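Local coordinates for peptide synthetase NRPS type II-PCP (PDB 4NEO), which is a free-standing peptidyl carrier protein of the type II kind, a small helical bundle of the phosphopantetheine-attachment family, at residues 23-28 with 74-79; 67-72 with 80-85. All blocks are in the same frame, centred on the assembly; numbering follows the deposited sequence. Where two conformers were deposited one is given.

From the N terminus the chain runs through the long helix 7-28, crosses a loop region and helices 47-50 and 54-61, forms the short helix 67-73, and ends in helix 76-86. Interaction 1 (23-28 with 74-79) closes the large loop, bringing the end of the first helix against the start of the last. Interaction 2 (67-72 with 80-85) closes the short, seven-residue connection between its segments, on the last two helices. The two cross: the segments come in the order 23-28, 67-72, 74-79, 80-85, so their partners alternate. They share helix 76-86 and meet where M79 packs on V69 and L70 and where W25 CZ2 meets L70 CG, tying first, short and last helices together.

Interaction 1 of 2, residues 23-28 with 74-79; sequences AIWAET and RTVAGM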
loop_
_atom_site.group_PDB
_atom_site.type_symbol
_atom_site.label_atom_id
_atom_site.label_comp_id
_atom_site.label_asym_id
_atom_site.label_seq_id
_atom_site.Cartn_x
_atom_site.Cartn_y
_atom_site.Cartn_z
ATOM N N ALA A 23 4.189 -6.205 1.184
ATOM C CA ALA A 23 4.033 -7.510 1.801
ATOM C C ALA A 23 2.571 -7.791 2.110
ATOM O O ALA A 23 2.122 -8.919 1.939
ATOM C CB ALA A 23 4.858 -7.593 3.072
ATOM N N ILE A 24 1.821 -6.773 2.545
ATOM C CA ILE A 24 0.361 -6.914 2.770
ATOM C C ILE A 24 -0.386 -7.279 1.498
ATOM O O ILE A 24 -1.210 -8.196 1.510
ATOM C CB ILE A 24 -0.222 -5.626 3.398
ATOM C CG1 ILE A 24 0.222 -5.505 4.845
ATOM C CG2 ILE A 24 -1.740 -5.569 3.308
ATOM C CD1 ILE A 24 -0.050 -4.122 5.426
ATOM N N TRP A 25 -0.107 -6.563 0.397
ATOM C CA TRP A 25 -0.674 -6.919 -0.903
ATOM C C TRP A 25 -0.341 -8.363 -1.307
ATOM O O TRP A 25 -1.178 -9.098 -1.815
ATOM C CB TRP A 25 -0.144 -5.983 -2.021
ATOM C CG TRP A 25 -0.698 -4.592 -2.060
ATOM C CD1 TRP A 25 -0.880 -3.748 -1.023
ATOM C CD2 TRP A 25 -1.128 -3.885 -3.225
ATOM N NE1 TRP A 25 -1.425 -2.558 -1.454
ATOM C CE2 TRP A 25 -1.575 -2.611 -2.805
ATOM C CE3 TRP A 25 -1.184 -4.208 -4.575
ATOM C CZ2 TRP A 25 -2.055 -1.646 -3.696
ATOM C CZ3 TRP A 25 -1.684 -3.257 -5.469
ATOM C CH2 TRP A 25 -2.119 -2.000 -5.020
ATOM N N ALA A 26 0.914 -8.742 -1.166
ATOM C CA ALA A 26 1.348 -10.039 -1.621
ATOM C C ALA A 26 0.640 -11.116 -0.849
ATOM O O ALA A 26 0.170 -12.075 -1.441
ATOM C CB ALA A 26 2.850 -10.209 -1.460
ATOM N N GLU A 27 0.596 -10.962 0.473
ATOM C CA GLU A 27 -0.056 -11.938 1.349
ATOM C C GLU A 27 -1.505 -12.016 1.018
ATOM O O GLU A 27 -2.035 -13.091 0.903
ATOM C CB GLU A 27 0.034 -11.555 2.819
ATOM C CG GLU A 27 1.426 -11.664 3.404
ATOM C CD GLU A 27 1.486 -11.204 4.851
ATOM O OE1 GLU A 27 0.593 -11.640 5.639
ATOM O OE2 GLU A 27 2.429 -10.428 5.184
ATOM N N THR A 28 -2.152 -10.875 0.844
ATOM C CA THR A 28 -3.573 -10.875 0.581
ATOM C C THR A 28 -3.903 -11.492 -0.761
ATOM O O THR A 28 -4.907 -12.182 -0.883
ATOM C CB THR A 28 -4.159 -9.458 0.626
ATOM O OG1 THR A 28 -3.837 -8.856 1.896
ATOM C CG2 THR A 28 -5.698 -9.519 0.391
ATOM N N ARG A 74 -4.003 2.552 -6.969
ATOM C CA ARG A 74 -3.928 1.267 -7.650
ATOM C C ARG A 74 -2.559 0.587 -7.688
ATOM O O ARG A 74 -2.467 -0.492 -8.247
ATOM C CB ARG A 74 -4.454 1.368 -9.087
ATOM C CG ARG A 74 -5.716 2.186 -9.239
ATOM C CD ARG A 74 -6.651 1.612 -10.245
ATOM N NE ARG A 74 -7.717 0.817 -9.612
ATOM C CZ ARG A 74 -8.022 -0.447 -9.920
ATOM N NH1 ARG A 74 -7.301 -1.111 -10.831
ATOM N NH2 ARG A 74 -9.052 -1.061 -9.315
ATOM N N THR A 75 -1.492 1.204 -7.185
ATOM C CA THR A 75 -0.205 0.526 -7.045
ATOM C C THR A 75 0.233 0.610 -5.597
ATOM O O THR A 75 -0.261 1.462 -4.812
ATOM C CB THR A 75 0.882 1.077 -7.945
ATOM O OG1 THR A 75 1.217 2.424 -7.555
ATOM C CG2 THR A 75 0.428 1.033 -9.413
ATOM N N VAL A 76 1.144 -0.276 -5.218
ATOM C CA VAL A 76 1.703 -0.225 -3.890
ATOM C C VAL A 76 2.438 1.112 -3.691
ATOM O O VAL A 76 2.288 1.736 -2.634
ATOM C CB VAL A 76 2.707 -1.365 -3.677
ATOM C CG1 VAL A 76 3.647 -1.079 -2.511
ATOM C CG2 VAL A 76 2.007 -2.722 -3.536
ATOM N N ALA A 77 3.274 1.520 -4.665
ATOM C CA ALA A 77 4.016 2.820 -4.529
ATOM C C ALA A 77 3.075 4.050 -4.421
ATOM O O ALA A 77 3.345 4.977 -3.660
ATOM C CB ALA A 77 4.982 3.027 -5.669
ATOM N N GLY A 78 2.014 4.042 -5.221
ATOM C CA GLY A 78 1.004 5.089 -5.235
ATOM C C GLY A 78 0.316 5.161 -3.891
ATOM O O GLY A 78 0.201 6.228 -3.323
HETATM N N MSE A 79 -0.093 4.005 -3.371
HETATM C CA MSE A 79 -0.771 3.934 -2.090
HETATM C C MSE A 79 0.122 4.400 -0.997
HETATM O O MSE A 79 -0.314 5.135 -0.091
HETATM C CB MSE A 79 -1.318 2.541 -1.843
HETATM C CG MSE A 79 -2.055 2.430 -0.498
HETATM SE SE MSE A 79 -2.865 0.612 -0.380
HETATM C CE MSE A 79 -4.007 1.075 1.107
#
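A selenium atom lies in the plane of an indole: SE of M79, a selenomethionine, sits 3.6 Å from NE1 of W25, at the ring edge, in a Met-aromatic contact. M79 CG is anti to the backbone N (chi1 -180°) and the chain beyond is extended, which carries SE out to W25. NE1 has no hydrogen-bond partner in the model, so this buried N-H has the polarisable selenium as its nearest neighbour across the contact. V76 takes one face of the indole: its CG2 stands 3.5 Å from the centroid of the five-membered ring, 18° off the normal, a CH-pi contact, and comes within 3.4 Å of W25 CD2. In this carrier-protein helical bundle the indole spans from helix 7-28 to the N-terminal turn of helix 76-86, with I53 also against it. Farther along the ring edge, W25 CH2 is 3.6 Å from R74 O, in plane. T75 N-caps the helix, its OG1 accepting from G78 N at 2.9 Å, which fixes the turn that presents V76 and M79. R74 follows helix 67-73 and leaves helical geometry with a positive phi; its guanidinium reaches D39 by a salt bridge and a bound 2-(2-methoxyethoxy)ethanol by a weak hydrogen bond.

Interaction 2 of 2, residues 67-72 with 80-85; sequences IRVLLE and TDHVHA
V69 CG1 makes the close part of this contact, meeting H82 CB at 4.0 Å and V83 CG2 at the same 4.0 Å. With chi1 at 173°, the CG1 branch lies opposite the backbone N and reaches toward helix 76-86. V83 offers its CG2 branch, and the two valine side chains cross at about a right angle. On this inner side the packing is apolar and continues into the core: V83 rests on L65 in the loop before helix 67-73. In the four-helix carrier-protein fold this is where the short helix 67-73 leans on the last helix, one arm either side of the turn that joins them. Toward solvent the contact thins out. The H82 imidazole presents its edge to V69, with CD2 4.2 Å from CG1; this exposed ring was deposited in two conformers, so its position is less certain than that of the valines. Beyond it, E72 is held within its own helix by R68, whose NH1 donates to OE2 at 3.0 Å in the guanidinium plane. E72 OE1 lies 5.3 Å from H82 NE2 in this conformer, too far for a bond, but the carboxylate might modestly favour a protonated imidazole, an influence that R68 probably offsets in part. Cohesion between the two segments therefore rests on van der Waals contact at V69, with electrostatics a weak and uncertain addition at the surface.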
loop_
_atom_site.group_PDB
_atom_site.type_symbol
_atom_site.label_atom_id
_atom_site.label_comp_id
_atom_site.label_asym_id
_atom_site.label_seq_id
_atom_site.Cartn_x
_atom_site.Cartn_y
_atom_site.Cartn_z
ATOM N N ILE A 67 -11.099 3.435 1.485
ATOM C CA ILE A 67 -10.820 2.421 0.476
ATOM C C ILE A 67 -10.388 3.079 -0.876
ATOM O O ILE A 67 -9.667 2.474 -1.681
ATOM C CB ILE A 67 -12.085 1.526 0.263
ATOM C CG1 ILE A 67 -11.717 0.206 -0.402
ATOM C CG2 ILE A 67 -13.152 2.238 -0.543
ATOM C CD1 ILE A 67 -11.295 -0.818 0.624
ATOM N N ARG A 68 -10.821 4.316 -1.090
ATOM C CA ARG A 68 -10.384 5.114 -2.254
ATOM C C ARG A 68 -8.862 5.281 -2.333
ATOM O O ARG A 68 -8.329 5.499 -3.397
ATOM C CB ARG A 68 -10.968 6.514 -2.181
ATOM C CG ARG A 68 -12.419 6.642 -2.386
ATOM C CD ARG A 68 -12.767 8.084 -2.052
ATOM N NE ARG A 68 -14.178 8.265 -2.078
ATOM C CZ ARG A 68 -14.898 8.510 -3.170
ATOM N NH1 ARG A 68 -14.294 8.572 -4.343
ATOM N NH2 ARG A 68 -16.227 8.689 -3.103
ATOM N N VAL A 69 -8.168 5.151 -1.224
ATOM C CA VAL A 69 -6.747 5.340 -1.228
ATOM C C VAL A 69 -6.116 4.202 -2.087
ATOM O O VAL A 69 -5.367 4.472 -3.023
ATOM C CB VAL A 69 -6.197 5.405 0.166
ATOM C CG1 VAL A 69 -4.673 5.423 0.158
ATOM C CG2 VAL A 69 -6.759 6.615 0.941
ATOM N N LEU A 70 -6.504 2.961 -1.864
ATOM C CA LEU A 70 -6.061 1.872 -2.740
ATOM C C LEU A 70 -6.661 1.993 -4.134
ATOM O O LEU A 70 -5.977 1.799 -5.134
ATOM C CB LEU A 70 -6.431 0.512 -2.145
ATOM C CG LEU A 70 -6.030 -0.818 -2.842
ATOM C CD1 LEU A 70 -6.246 -1.951 -1.850
ATOM C CD2 LEU A 70 -6.916 -1.137 -4.006
ATOM N N LEU A 71 -7.970 2.232 -4.209
ATOM C CA LEU A 71 -8.669 2.059 -5.473
ATOM C C LEU A 71 -8.438 3.212 -6.422
ATOM O O LEU A 71 -8.672 3.057 -7.604
ATOM C CB LEU A 71 -10.170 1.831 -5.285
ATOM C CG LEU A 71 -10.534 0.503 -4.588
ATOM C CD1 LEU A 71 -12.052 0.438 -4.355
ATOM C CD2 LEU A 71 -10.054 -0.669 -5.436
ATOM N N GLU A 72 -7.946 4.340 -5.925
ATOM C CA GLU A 72 -7.647 5.488 -6.802
ATOM C C GLU A 72 -6.147 5.611 -7.120
ATOM O O GLU A 72 -5.761 6.282 -8.074
ATOM C CB GLU A 72 -8.192 6.793 -6.191
ATOM C CG GLU A 72 -9.712 6.803 -6.265
ATOM C CD GLU A 72 -10.337 8.046 -5.637
ATOM O OE1 GLU A 72 -9.579 8.924 -5.169
ATOM O OE2 GLU A 72 -11.589 8.103 -5.613
ATOM N N THR A 80 1.378 3.970 -1.051
ATOM C CA THR A 80 2.389 4.358 -0.077
ATOM C C THR A 80 2.505 5.877 -0.005
ATOM O O THR A 80 2.502 6.487 1.076
ATOM C CB THR A 80 3.757 3.718 -0.427
ATOM O OG1 THR A 80 3.622 2.298 -0.304
ATOM C CG2 THR A 80 4.834 4.186 0.545
ATOM N N ASP A 81 2.627 6.486 -1.165
ATOM C CA ASP A 81 2.778 7.925 -1.251
ATOM C C ASP A 81 1.562 8.620 -0.708
ATOM O O ASP A 81 1.722 9.610 -0.018
ATOM C CB ASP A 81 3.057 8.394 -2.690
ATOM C CG ASP A 81 4.550 8.200 -3.098
ATOM O OD1 ASP A 81 5.355 7.581 -2.352
ATOM O OD2 ASP A 81 4.933 8.670 -4.183
ATOM N N HIS A 82 0.358 8.116 -0.995
ATOM C CA HIS A 82 -0.930 8.729 -0.576
ATOM C C HIS A 82 -1.160 8.538 0.929
ATOM O O HIS A 82 -1.905 9.298 1.572
ATOM C CB HIS A 82 -2.087 8.025 -1.312
ATOM C CG HIS A 82 -3.047 8.918 -2.068
ATOM N ND1 HIS A 82 -2.652 10.001 -2.823
ATOM C CD2 HIS A 82 -4.382 8.785 -2.287
ATOM C CE1 HIS A 82 -3.705 10.535 -3.421
ATOM N NE2 HIS A 82 -4.769 9.814 -3.111
ATOM N N VAL A 83 -0.626 7.449 1.481
ATOM C CA VAL A 83 -0.621 7.256 2.926
ATOM C C VAL A 83 0.503 8.100 3.553
ATOM O O VAL A 83 0.260 8.773 4.493
ATOM C CB VAL A 83 -0.496 5.768 3.309
ATOM C CG1 VAL A 83 -0.283 5.601 4.790
ATOM C CG2 VAL A 83 -1.664 4.941 2.795
ATOM N N HIS A 84 1.728 8.051 3.031
ATOM C CA HIS A 84 2.947 8.735 3.618
ATOM C C HIS A 84 2.804 10.219 3.735
ATOM O O HIS A 84 3.525 10.845 4.585
ATOM C CB HIS A 84 4.283 8.351 2.833
ATOM C CG HIS A 84 5.533 9.132 3.222
ATOM N ND1 HIS A 84 6.356 8.782 4.285
ATOM C CD2 HIS A 84 6.129 10.205 2.633
ATOM C CE1 HIS A 84 7.378 9.628 4.344
ATOM N NE2 HIS A 84 7.267 10.496 3.356
ATOM N N ALA A 85 1.892 10.742 2.880
ATOM C CA ALA A 85 1.438 12.143 2.825
ATOM C C ALA A 85 0.578 12.468 4.011
ATOM O O ALA A 85 0.833 13.447 4.732
ATOM C CB ALA A 85 0.640 12.436 1.545
#